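Long-range contact in SYE1 (Shewanella oneidensis, PDB 4AWT), which binds FMN and probably reduces carbon-carbon double bonds with electrons from NADH or NADPH, as in the Old Yellow Enzyme family: residues A[36-46]-A[82-93]. The protein carries 1 engineered substitution. Residues are numbered along the deposited sequence; the frame is centred on the assembly and turned at random. Where two conformers were deposited one is given.
Sequences VANHMMAIYYA and GWRIVTEAVHAK
A37 CB sits over one face of the W83 indole, 4.0 Å from the centroid of its six-membered ring, a CH-pi contact 19° off the ring normal. M41, its chain bent at the sulfur (chi3 58°), brings CE to 3.7 Å from W83 CH2, while Y45 CE2 meets the indole edge near its plane, 3.9 Å from W83 CZ3. V86 splits its branches: CG1 packs against Y45 CD2 at 3.6 Å, and CG2, anti to its own carbonyl carbon, lies against the backbone of A42. V90 CG2 adds to this packing at Y45 CB. A42, A46 and A89 meet where the helices come close, which lets the axes of 39-46 and 82-92 come within 8.2 Å; these segments cross at -26°. No hydrogen bond passes between them; the polar approach is G82 CA to A37 O, 3.2 Å, a CA-H...O contact. W83 NE1 bonds to T59 and Y45 OH to E57, both on barrel strand 53-60. Replacing W83 by an alanine would remove the indole and would probably open a gap beside A37, M41 and Y45, leaving T59 OG1 without its N-H partner. The first two helices of this TIM barrel thus join by apolar packing, while the polar ends of W83 and Y45 turn to the strand beneath.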
loop_
_atom_site.group_PDB
_atom_site.type_symbol
_atom_site.label_atom_id
_atom_site.label_comp_id
_atom_site.label_asym_id
_atom_site.label_seq_id
_atom_site.Cartn_x
_atom_site.Cartn_y
_atom_site.Cartn_z
ATOM N N VAL A 36 -6.608 12.575 -11.151
ATOM C CA VAL A 36 -5.253 13.004 -11.418
ATOM C C VAL A 36 -4.579 13.532 -10.161
ATOM O O VAL A 36 -5.094 14.463 -9.509
ATOM C CB VAL A 36 -5.234 14.090 -12.523
ATOM C CG1 VAL A 36 -3.831 14.322 -12.968
ATOM C CG2 VAL A 36 -6.145 13.690 -13.698
ATOM N N ALA A 37 -3.416 12.995 -9.820
ATOM C CA ALA A 37 -2.616 13.546 -8.734
ATOM C C ALA A 37 -2.296 15.034 -9.057
ATOM O O ALA A 37 -2.184 15.410 -10.205
ATOM C CB ALA A 37 -1.318 12.786 -8.582
ATOM N N ASN A 38 -2.219 15.851 -7.998
ATOM C CA ASN A 38 -2.296 17.281 -8.186
ATOM C C ASN A 38 -1.427 18.097 -7.218
ATOM O O ASN A 38 -0.591 17.572 -6.478
ATOM C CB ASN A 38 -3.772 17.707 -8.089
ATOM C CG ASN A 38 -4.323 17.373 -6.714
ATOM O OD1 ASN A 38 -3.600 17.275 -5.723
ATOM N ND2 ASN A 38 -5.600 17.130 -6.687
ATOM N N HIS A 39 -1.645 19.446 -7.248
ATOM C CA HIS A 39 -0.772 20.325 -6.547
ATOM C C HIS A 39 -0.842 20.153 -5.045
ATOM O O HIS A 39 0.197 20.118 -4.389
ATOM C CB HIS A 39 -1.109 21.758 -6.927
ATOM C CG HIS A 39 -0.181 22.736 -6.284
ATOM N ND1 HIS A 39 1.112 22.954 -6.640
ATOM C CD2 HIS A 39 -0.450 23.483 -5.220
ATOM C CE1 HIS A 39 1.671 23.840 -5.852
ATOM N NE2 HIS A 39 0.728 24.194 -4.979
ATOM N N MET A 40 -2.021 20.046 -4.494
ATOM C CA MET A 40 -2.133 19.911 -3.026
ATOM C C MET A 40 -1.470 18.596 -2.598
ATOM O O MET A 40 -0.883 18.518 -1.518
ATOM C CB MET A 40 -3.550 20.081 -2.530
ATOM C CG MET A 40 -4.497 18.930 -2.930
ATOM S SD MET A 40 -6.148 19.130 -2.251
ATOM C CE MET A 40 -6.688 20.527 -3.243
ATOM N N MET A 41 -1.556 17.572 -3.476
ATOM C CA MET A 41 -0.898 16.330 -3.106
ATOM C C MET A 41 0.614 16.467 -3.109
ATOM O O MET A 41 1.302 15.931 -2.238
ATOM C CB MET A 41 -1.341 15.208 -4.031
ATOM C CG MET A 41 -2.793 14.828 -3.834
ATOM S SD MET A 41 -3.432 13.772 -5.147
ATOM C CE MET A 41 -2.290 12.365 -5.068
ATOM N N ALA A 42 1.186 17.161 -4.117
ATOM C CA ALA A 42 2.610 17.369 -4.161
ATOM C C ALA A 42 3.119 18.112 -2.903
ATOM O O ALA A 42 4.124 17.738 -2.326
ATOM C CB ALA A 42 2.988 18.105 -5.428
ATOM N N ILE A 43 2.385 19.161 -2.516
ATOM C CA ILE A 43 2.754 19.874 -1.285
ATOM C C ILE A 43 2.691 18.945 -0.095
ATOM O O ILE A 43 3.601 18.917 0.736
ATOM C CB ILE A 43 1.837 21.102 -1.078
ATOM C CG1 ILE A 43 1.911 22.083 -2.236
ATOM C CG2 ILE A 43 2.206 21.757 0.254
ATOM C CD1 ILE A 43 0.951 23.244 -2.108
ATOM N N TYR A 44 1.594 18.207 0.017
ATOM C CA TYR A 44 1.368 17.278 1.130
ATOM C C TYR A 44 2.510 16.285 1.290
ATOM O O TYR A 44 3.031 16.067 2.375
ATOM C CB TYR A 44 0.067 16.579 0.864
ATOM C CG TYR A 44 -0.196 15.277 1.599
ATOM C CD1 TYR A 44 -0.504 15.246 2.946
ATOM C CD2 TYR A 44 -0.138 14.082 0.897
ATOM C CE1 TYR A 44 -0.749 14.060 3.582
ATOM C CE2 TYR A 44 -0.425 12.876 1.512
ATOM C CZ TYR A 44 -0.740 12.867 2.861
ATOM O OH TYR A 44 -1.095 11.718 3.515
ATOM N N TYR A 45 2.916 15.635 0.165
ATOM C CA TYR A 45 3.986 14.677 0.254
ATOM C C TYR A 45 5.318 15.360 0.549
ATOM O O TYR A 45 6.118 14.876 1.348
ATOM C CB TYR A 45 4.068 13.833 -1.000
ATOM C CG TYR A 45 3.016 12.763 -1.134
ATOM C CD1 TYR A 45 3.084 11.627 -0.318
ATOM C CD2 TYR A 45 2.000 12.830 -2.060
ATOM C CE1 TYR A 45 2.171 10.613 -0.441
ATOM C CE2 TYR A 45 1.075 11.806 -2.192
ATOM C CZ TYR A 45 1.154 10.687 -1.387
ATOM O OH TYR A 45 0.288 9.652 -1.528
ATOM N N ALA A 46 5.575 16.507 -0.087
ATOM C CA ALA A 46 6.835 17.208 0.149
ATOM C C ALA A 46 6.974 17.658 1.594
ATOM O O ALA A 46 8.080 17.665 2.124
ATOM C CB ALA A 46 6.966 18.370 -0.802
ATOM N N GLY A 82 0.658 14.134 -13.360
ATOM C CA GLY A 82 0.329 14.610 -12.018
ATOM C C GLY A 82 1.228 14.007 -10.986
ATOM O O GLY A 82 1.725 14.677 -10.057
ATOM N N TRP A 83 1.511 12.716 -11.116
ATOM C CA TRP A 83 2.464 12.083 -10.218
ATOM C C TRP A 83 3.863 12.655 -10.377
ATOM O O TRP A 83 4.579 12.737 -9.387
ATOM C CB TRP A 83 2.436 10.578 -10.349
ATOM C CG TRP A 83 1.359 9.857 -9.630
ATOM C CD1 TRP A 83 0.480 8.946 -10.152
ATOM C CD2 TRP A 83 1.075 9.911 -8.224
ATOM N NE1 TRP A 83 -0.320 8.434 -9.190
ATOM C CE2 TRP A 83 0.023 9.003 -7.980
ATOM C CE3 TRP A 83 1.615 10.605 -7.141
ATOM C CZ2 TRP A 83 -0.508 8.804 -6.704
ATOM C CZ3 TRP A 83 1.093 10.401 -5.882
ATOM C CH2 TRP A 83 0.042 9.512 -5.674
ATOM N N ARG A 84 4.256 13.040 -11.583
ATOM C CA ARG A 84 5.577 13.625 -11.767
ATOM C C ARG A 84 5.717 14.894 -10.952
ATOM O O ARG A 84 6.799 15.173 -10.432
ATOM C CB ARG A 84 5.787 13.941 -13.269
ATOM C CG ARG A 84 7.141 14.609 -13.552
ATOM C CD ARG A 84 8.315 13.685 -13.279
ATOM N NE ARG A 84 9.629 14.214 -13.578
ATOM C CZ ARG A 84 10.129 14.257 -14.803
ATOM N NH1 ARG A 84 9.442 13.824 -15.847
ATOM N NH2 ARG A 84 11.349 14.769 -14.972
ATOM N N ILE A 85 4.672 15.700 -10.836
ATOM C CA ILE A 85 4.855 16.903 -10.014
ATOM C C ILE A 85 5.079 16.500 -8.564
ATOM O O ILE A 85 5.893 17.110 -7.878
ATOM C CB ILE A 85 3.669 17.839 -10.210
ATOM C CG1 ILE A 85 3.523 18.294 -11.663
ATOM C CG2 ILE A 85 3.774 19.033 -9.263
ATOM C CD1 ILE A 85 2.173 18.929 -11.858
ATOM N N VAL A 86 4.377 15.466 -8.084
ATOM C CA VAL A 86 4.615 14.956 -6.729
ATOM C C VAL A 86 6.038 14.494 -6.578
ATOM O O VAL A 86 6.714 14.841 -5.584
ATOM C CB VAL A 86 3.618 13.844 -6.399
ATOM C CG1 VAL A 86 3.980 13.211 -5.053
ATOM C CG2 VAL A 86 2.198 14.324 -6.404
ATOM N N THR A 87 6.529 13.638 -7.463
ATOM C CA THR A 87 7.858 13.097 -7.283
ATOM C C THR A 87 8.908 14.183 -7.413
ATOM O O THR A 87 9.912 14.122 -6.699
ATOM C CB THR A 87 8.157 11.886 -8.188
ATOM O OG1 THR A 87 8.313 12.378 -9.525
ATOM C CG2 THR A 87 7.125 10.810 -8.090
ATOM N N GLU A 88 8.715 15.162 -8.292
ATOM C CA GLU A 88 9.640 16.285 -8.359
ATOM C C GLU A 88 9.709 17.023 -7.027
ATOM O O GLU A 88 10.785 17.398 -6.553
ATOM C CB GLU A 88 9.270 17.256 -9.490
ATOM C CG GLU A 88 9.556 16.717 -10.862
ATOM C CD GLU A 88 11.001 16.484 -11.156
ATOM O OE1 GLU A 88 11.815 17.396 -10.798
ATOM O OE2 GLU A 88 11.365 15.413 -11.681
ATOM N N ALA A 89 8.537 17.266 -6.438
ATOM C CA ALA A 89 8.509 18.001 -5.180
ATOM C C ALA A 89 9.211 17.233 -4.071
ATOM O O ALA A 89 9.991 17.780 -3.285
ATOM C CB ALA A 89 7.072 18.308 -4.811
ATOM N N VAL A 90 8.932 15.945 -3.978
ATOM C CA VAL A 90 9.536 15.097 -2.974
ATOM C C VAL A 90 11.059 14.976 -3.167
ATOM O O VAL A 90 11.838 15.079 -2.214
ATOM C CB VAL A 90 8.854 13.725 -2.960
ATOM C CG1 VAL A 90 9.615 12.726 -2.112
ATOM C CG2 VAL A 90 7.422 13.878 -2.463
ATOM N N HIS A 91 11.478 14.783 -4.405
ATOM C CA HIS A 91 12.906 14.666 -4.666
ATOM C C HIS A 91 13.626 15.991 -4.392
ATOM O O HIS A 91 14.810 15.929 -3.981
ATOM C CB HIS A 91 13.125 14.251 -6.112
ATOM C CG HIS A 91 12.816 12.796 -6.296
ATOM N ND1 HIS A 91 12.295 12.264 -7.457
ATOM C CD2 HIS A 91 12.930 11.768 -5.471
ATOM C CE1 HIS A 91 12.146 10.967 -7.301
ATOM N NE2 HIS A 91 12.524 10.610 -6.124
ATOM N N ALA A 92 12.976 17.106 -4.570
ATOM C CA ALA A 92 13.608 18.395 -4.240
ATOM C C ALA A 92 13.916 18.505 -2.747
ATOM O O ALA A 92 14.802 19.244 -2.363
ATOM C CB ALA A 92 12.723 19.531 -4.687
ATOM N N LYS A 93 13.207 17.740 -1.921
ATOM C CA LYS A 93 13.467 17.663 -0.505
ATOM C C LYS A 93 14.473 16.620 -0.110
ATOM O O LYS A 93 14.931 16.514 1.047
ATOM C CB LYS A 93 12.247 17.315 0.335
ATOM C CG LYS A 93 11.125 18.275 0.047
ATOM C CD LYS A 93 11.454 19.769 0.226
ATOM C CE LYS A 93 10.105 20.514 0.147
ATOM N NZ LYS A 93 10.398 21.967 0.299
#